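Local structure of sucrose 6(F)-phosphate phosphorylase (Thermoanaerobacterium thermosaccharolyticum DSM 571, 6S9V) at residues Leu94-Val99 and Ile207-Ala212; Gly246-Leu251 and Gly267-Asp272. The protein is a phosphorylase of the alpha-amylase type, built around a closed barrel of eight parallel strands with a separate antiparallel sheet. All coordinates share one frame; numbering follows the deposited sequence.

Contact 1. Residues Leu94-Val99 and Ile207-Ala212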
loop_
_atom_site.group_PDB
_atom_site.type_symbol
_atom_site.label_atom_id
_atom_site.label_comp_id
_atom_site.label_asym_id
_atom_site.label_seq_id
_atom_site.Cartn_x
_atom_site.Cartn_y
_atom_site.Cartn_z
ATOM N N LEU A 94 3.437 2.387 11.035
ATOM C CA LEU A 94 3.812 2.736 9.674
ATOM C C LEU A 94 2.934 3.900 9.230
ATOM O O LEU A 94 1.705 3.800 9.279
ATOM C CB LEU A 94 3.623 1.519 8.773
ATOM C CG LEU A 94 4.321 1.432 7.430
ATOM C CD1 LEU A 94 4.266 -0.022 6.943
ATOM C CD2 LEU A 94 3.676 2.367 6.449
ATOM N N LEU A 95 3.560 4.999 8.810
ATOM C CA LEU A 95 2.839 6.158 8.303
ATOM C C LEU A 95 3.306 6.514 6.899
ATOM O O LEU A 95 4.401 6.141 6.477
ATOM C CB LEU A 95 3.030 7.380 9.206
ATOM C CG LEU A 95 2.447 7.352 10.613
ATOM C CD1 LEU A 95 2.714 8.700 11.293
ATOM C CD2 LEU A 95 0.952 7.045 10.586
ATOM N N ASP A 96 2.464 7.271 6.196
ATOM C CA ASP A 96 2.752 7.724 4.842
ATOM C C ASP A 96 3.473 9.062 4.833
ATOM O O ASP A 96 3.103 9.989 5.563
ATOM C CB ASP A 96 1.459 7.905 4.036
ATOM C CG ASP A 96 0.757 6.612 3.752
ATOM O OD1 ASP A 96 0.003 6.123 4.619
ATOM O OD2 ASP A 96 0.952 6.103 2.638
ATOM N N LEU A 97 4.456 9.178 3.944
ATOM C CA LEU A 97 5.049 10.451 3.561
ATOM C C LEU A 97 4.702 10.692 2.097
ATOM O O LEU A 97 5.044 9.878 1.232
ATOM C CB LEU A 97 6.565 10.440 3.770
ATOM C CG LEU A 97 7.315 11.696 3.333
ATOM C CD1 LEU A 97 6.765 12.914 4.081
ATOM C CD2 LEU A 97 8.806 11.534 3.569
ATOM N N MET A 98 3.985 11.778 1.826
ATOM C CA MET A 98 3.591 12.101 0.453
ATOM C C MET A 98 4.746 12.854 -0.198
ATOM O O MET A 98 4.754 14.083 -0.333
ATOM C CB MET A 98 2.291 12.891 0.439
ATOM C CG MET A 98 1.027 11.996 0.410
ATOM S SD MET A 98 0.877 10.730 1.714
ATOM C CE MET A 98 0.545 11.748 3.160
ATOM N N VAL A 99 5.755 12.088 -0.621
ATOM C CA VAL A 99 6.945 12.709 -1.180
ATOM C C VAL A 99 6.643 13.439 -2.483
ATOM O O VAL A 99 7.435 14.290 -2.901
ATOM C CB VAL A 99 8.081 11.688 -1.423
ATOM C CG1 VAL A 99 8.648 11.184 -0.109
ATOM C CG2 VAL A 99 7.598 10.534 -2.289
ATOM N N ILE A 207 8.449 2.964 10.473
ATOM C CA ILE A 207 8.427 2.656 9.052
ATOM C C ILE A 207 7.636 3.736 8.335
ATOM O O ILE A 207 6.572 4.153 8.804
ATOM C CB ILE A 207 7.821 1.262 8.783
ATOM C CG1 ILE A 207 8.478 0.216 9.688
ATOM C CG2 ILE A 207 7.977 0.895 7.323
ATOM C CD1 ILE A 207 7.826 -1.154 9.602
ATOM N N VAL A 208 8.148 4.188 7.197
ATOM C CA VAL A 208 7.498 5.253 6.443
ATOM C C VAL A 208 7.283 4.771 5.018
ATOM O O VAL A 208 8.240 4.385 4.331
ATOM C CB VAL A 208 8.299 6.562 6.462
ATOM C CG1 VAL A 208 7.740 7.551 5.445
ATOM C CG2 VAL A 208 8.245 7.178 7.854
ATOM N N ARG A 209 6.035 4.818 4.571
ATOM C CA ARG A 209 5.666 4.476 3.210
ATOM C C ARG A 209 5.824 5.712 2.334
ATOM O O ARG A 209 5.264 6.770 2.637
ATOM C CB ARG A 209 4.218 3.982 3.186
ATOM C CG ARG A 209 3.605 3.700 1.810
ATOM C CD ARG A 209 2.138 3.291 2.009
ATOM N NE ARG A 209 1.449 2.866 0.789
ATOM C CZ ARG A 209 0.929 3.694 -0.115
ATOM N NH1 ARG A 209 1.044 5.012 0.035
ATOM N NH2 ARG A 209 0.304 3.200 -1.177
ATOM N N LEU A 210 6.584 5.578 1.252
ATOM C CA LEU A 210 6.773 6.669 0.300
ATOM C C LEU A 210 5.681 6.581 -0.758
ATOM O O LEU A 210 5.791 5.829 -1.731
ATOM C CB LEU A 210 8.159 6.600 -0.327
ATOM C CG LEU A 210 9.346 6.743 0.630
ATOM C CD1 LEU A 210 10.614 6.958 -0.155
ATOM C CD2 LEU A 210 9.153 7.881 1.623
ATOM N N ASP A 211 4.637 7.384 -0.584
ATOM C CA ASP A 211 3.505 7.370 -1.494
ATOM C C ASP A 211 3.898 7.932 -2.858
ATOM O O ASP A 211 4.545 8.979 -2.945
ATOM C CB ASP A 211 2.364 8.195 -0.899
ATOM C CG ASP A 211 1.197 8.342 -1.851
ATOM O OD1 ASP A 211 0.541 7.324 -2.146
ATOM O OD2 ASP A 211 0.925 9.477 -2.297
ATOM N N ALA A 212 3.506 7.229 -3.921
ATOM C CA ALA A 212 3.652 7.725 -5.286
ATOM C C ALA A 212 5.095 8.125 -5.583
ATOM O O ALA A 212 5.352 9.035 -6.368
ATOM C CB ALA A 212 2.703 8.901 -5.545
#

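Contact 2. Residues Gly246-Leu251 and Gly267-Asp272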
loop_
_atom_site.group_PDB
_atom_site.type_symbol
_atom_site.label_atom_id
_atom_site.label_comp_id
_atom_site.label_asym_id
_atom_site.label_seq_id
_atom_site.Cartn_x
_atom_site.Cartn_y
_atom_site.Cartn_z
ATOM N N GLY A 246 16.080 6.654 12.631
ATOM C CA GLY A 246 15.600 5.335 12.996
ATOM C C GLY A 246 14.452 4.807 12.171
ATOM O O GLY A 246 13.698 3.954 12.650
ATOM N N ILE A 247 14.281 5.296 10.947
ATOM C CA ILE A 247 13.123 4.959 10.122
ATOM C C ILE A 247 13.568 4.132 8.921
ATOM O O ILE A 247 14.549 4.475 8.250
ATOM C CB ILE A 247 12.383 6.232 9.671
ATOM C CG1 ILE A 247 11.814 6.960 10.888
ATOM C CG2 ILE A 247 11.269 5.883 8.697
ATOM C CD1 ILE A 247 11.178 8.306 10.574
ATOM N N GLU A 248 12.836 3.055 8.641
ATOM C CA GLU A 248 12.997 2.292 7.408
ATOM C C GLU A 248 11.950 2.762 6.399
ATOM O O GLU A 248 10.829 3.102 6.782
ATOM C CB GLU A 248 12.826 0.793 7.653
ATOM C CG GLU A 248 13.844 0.160 8.599
ATOM C CD GLU A 248 15.085 -0.372 7.889
ATOM O OE1 GLU A 248 15.185 -0.238 6.647
ATOM O OE2 GLU A 248 15.961 -0.930 8.587
ATOM N N LEU A 249 12.322 2.796 5.120
ATOM C CA LEU A 249 11.429 3.251 4.059
ATOM C C LEU A 249 10.798 2.059 3.350
ATOM O O LEU A 249 11.470 1.065 3.063
ATOM C CB LEU A 249 12.168 4.115 3.033
ATOM C CG LEU A 249 12.795 5.415 3.554
ATOM C CD1 LEU A 249 13.431 6.201 2.416
ATOM C CD2 LEU A 249 11.787 6.276 4.291
ATOM N N LEU A 250 9.499 2.170 3.072
ATOM C CA LEU A 250 8.746 1.197 2.284
ATOM C C LEU A 250 8.257 1.924 1.037
ATOM O O LEU A 250 7.460 2.863 1.135
ATOM C CB LEU A 250 7.581 0.627 3.095
ATOM C CG LEU A 250 6.572 -0.288 2.414
ATOM C CD1 LEU A 250 7.226 -1.434 1.669
ATOM C CD2 LEU A 250 5.599 -0.805 3.475
ATOM N N LEU A 251 8.776 1.538 -0.124
ATOM C CA LEU A 251 8.457 2.218 -1.372
ATOM C C LEU A 251 7.214 1.612 -2.005
ATOM O O LEU A 251 7.106 0.391 -2.125
ATOM C CB LEU A 251 9.623 2.144 -2.356
ATOM C CG LEU A 251 10.897 2.897 -1.978
ATOM C CD1 LEU A 251 11.446 2.532 -0.620
ATOM C CD2 LEU A 251 11.946 2.664 -3.078
ATOM N N GLY A 267 18.389 -3.030 -2.248
ATOM C CA GLY A 267 18.242 -2.883 -0.813
ATOM C C GLY A 267 17.072 -2.057 -0.335
ATOM O O GLY A 267 17.087 -1.611 0.820
ATOM N N PHE A 268 16.071 -1.819 -1.182
ATOM C CA PHE A 268 14.869 -1.091 -0.801
ATOM C C PHE A 268 13.722 -2.052 -0.506
ATOM O O PHE A 268 13.517 -3.033 -1.228
ATOM C CB PHE A 268 14.441 -0.111 -1.904
ATOM C CG PHE A 268 15.427 1.000 -2.140
ATOM C CD1 PHE A 268 15.408 2.143 -1.357
ATOM C CD2 PHE A 268 16.364 0.902 -3.149
ATOM C CE1 PHE A 268 16.318 3.163 -1.573
ATOM C CE2 PHE A 268 17.275 1.919 -3.370
ATOM C CZ PHE A 268 17.249 3.049 -2.576
ATOM N N LEU A 269 12.977 -1.763 0.557
ATOM C CA LEU A 269 11.748 -2.496 0.840
ATOM C C LEU A 269 10.649 -2.110 -0.147
ATOM O O LEU A 269 10.471 -0.935 -0.472
ATOM C CB LEU A 269 11.273 -2.222 2.269
ATOM C CG LEU A 269 12.196 -2.706 3.392
ATOM C CD1 LEU A 269 11.827 -2.086 4.726
ATOM C CD2 LEU A 269 12.107 -4.222 3.483
ATOM N N ILE A 270 9.912 -3.117 -0.614
ATOM C CA ILE A 270 8.837 -2.928 -1.579
ATOM C C ILE A 270 7.589 -3.666 -1.114
ATOM O O ILE A 270 7.622 -4.510 -0.218
ATOM C CB ILE A 270 9.220 -3.411 -2.996
ATOM C CG1 ILE A 270 9.516 -4.916 -2.983
ATOM C CG2 ILE A 270 10.415 -2.620 -3.527
ATOM C CD1 ILE A 270 9.643 -5.534 -4.364
ATOM N N TYR A 271 6.480 -3.353 -1.784
ATOM C CA TYR A 271 5.241 -4.090 -1.622
ATOM C C TYR A 271 5.170 -5.222 -2.637
ATOM O O TYR A 271 5.558 -5.059 -3.797
ATOM C CB TYR A 271 4.028 -3.190 -1.829
ATOM C CG TYR A 271 3.704 -2.276 -0.683
ATOM C CD1 TYR A 271 3.084 -2.766 0.460
ATOM C CD2 TYR A 271 3.982 -0.920 -0.755
ATOM C CE1 TYR A 271 2.765 -1.928 1.510
ATOM C CE2 TYR A 271 3.672 -0.075 0.288
ATOM C CZ TYR A 271 3.059 -0.584 1.417
ATOM O OH TYR A 271 2.748 0.249 2.462
ATOM N N ASP A 272 4.619 -6.347 -2.215
ATOM C CA ASP A 272 4.372 -7.455 -3.131
ATOM C C ASP A 272 3.051 -7.178 -3.845
ATOM O O ASP A 272 1.978 -7.518 -3.356
ATOM C CB ASP A 272 4.344 -8.780 -2.383
ATOM C CG ASP A 272 4.354 -9.973 -3.325
ATOM O OD1 ASP A 272 3.900 -9.816 -4.476
ATOM O OD2 ASP A 272 4.834 -11.057 -2.925
HETATM O O HOH W 1 13.951 0.480 2.073
HETATM O O HOH W 2 6.405 -1.280 -4.203
#

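Contact 1. Residues Leu94-Val99 and Ile207-Ala212
D96 and R209 sit opposite each other on two parallel strands, 94-97 and 207-210, which four backbone hydrogen bonds join. L95 N reaches I207 O at 3.1 Å, and R209 N returns to L95 O at 2.8 Å. Next comes a nearly straight bond of 2.9 Å from L97 N to R209 O, and the series finishes with D211 N on L97 O.

The tight part is apolar and lies on the face carrying L95, L97, V208 and L210. There L97 CB presses on V208 CG1 at 3.5 Å, while L210 CD2 lies 3.8 Å from V99 CG1, with L97 CD2 a little further off. Helix 187-202 covers this side through V196, F197 and F200. On the other face, towards the barrel interior, L94 CG rests 3.7 Å from I207 CG2.

Further along that face the contact turns polar and small molecules reach it. R209 has CG anti to its backbone N (chi1 174°) and runs extended to NE beside D96. Its NH1 meets D96 OD2 at 2.8 Å, the carboxylate and guanidinium planes turned 61° apart. NH1 also holds D211 OD1 at 3.2 Å, nearly in the guanidinium plane. One nitrogen thus ties two carboxylates, while H53 takes D96 OD1. A sulfate pairs with R209 NE and a BTB molecule bonds to D211 OD1, both probably from the crystallisation liquor and consistent with a pocket here. Charged side chains gathered at the C-terminal ends of the strands are characteristic of the active-site end of a TIM barrel in the alpha-amylase family.

Contact 2. Residues Gly246-Leu251 and Gly267-Asp272
L251 and L269 join the two strands of a beta-alpha-beta unit in the TIM barrel: strand 248-251, helix 257-265 and the weakly bonded strand about 269-271.

Among direct backbone hydrogen bonds there is one across the pair, L251 N to L269 O at 3.0 Å, quite straight at the hydrogen (169°). On the N-terminal side of it a water stands in for the next link, donating to L249 O at 2.7 Å and accepting from L269 N. On the C-terminal side a second water does the same, giving to L251 O and taking from Y271 N at 3.2 Å. The strands are therefore stitched by one direct bond with a water bridge on either side of it.

Apolar contacts fill in around these bonds. L251 turns its CG anti to its carbonyl carbon (chi1 -67°), and its CD2 lies 3.9 Å from F268 CD1. L235, on helix 230-244, touches both of these side chains. L269 CB packs more loosely, 4.2 Å from L250 CD1.

The aromatic contact belongs to L250, which crosses Y271 at about a right angle. L250 CD1 lies over the centre of the Y271 ring, 4.0 Å above its plane. L250 CG sits over the same face, nearer CE2 and CZ and 28° off the normal, in a CH-pi contact. Past it the packing is tight, with L250 CD2 only 3.2 Å from Y271 OH.

From the N terminus, contact 1 comes first: after barrel strand 92-97 the chain runs out through 107 residues, including helix 187-202, before 207-212 comes back alongside 94-99. Contact 2 opens only after that loop has closed, so the two stand in series. Its loop is short, 15 residues carrying helix 257-265. Strands 207-210 and 248-251 are neighbours in the barrel, and probable hydrogen bonds from L250 N to V208 O and from L210 N to L250 O join the contacts. Side chains meet too, R209 CD against Y271 OH and V208 against I247. Together they tie four consecutive strands, third to sixth, into one wall.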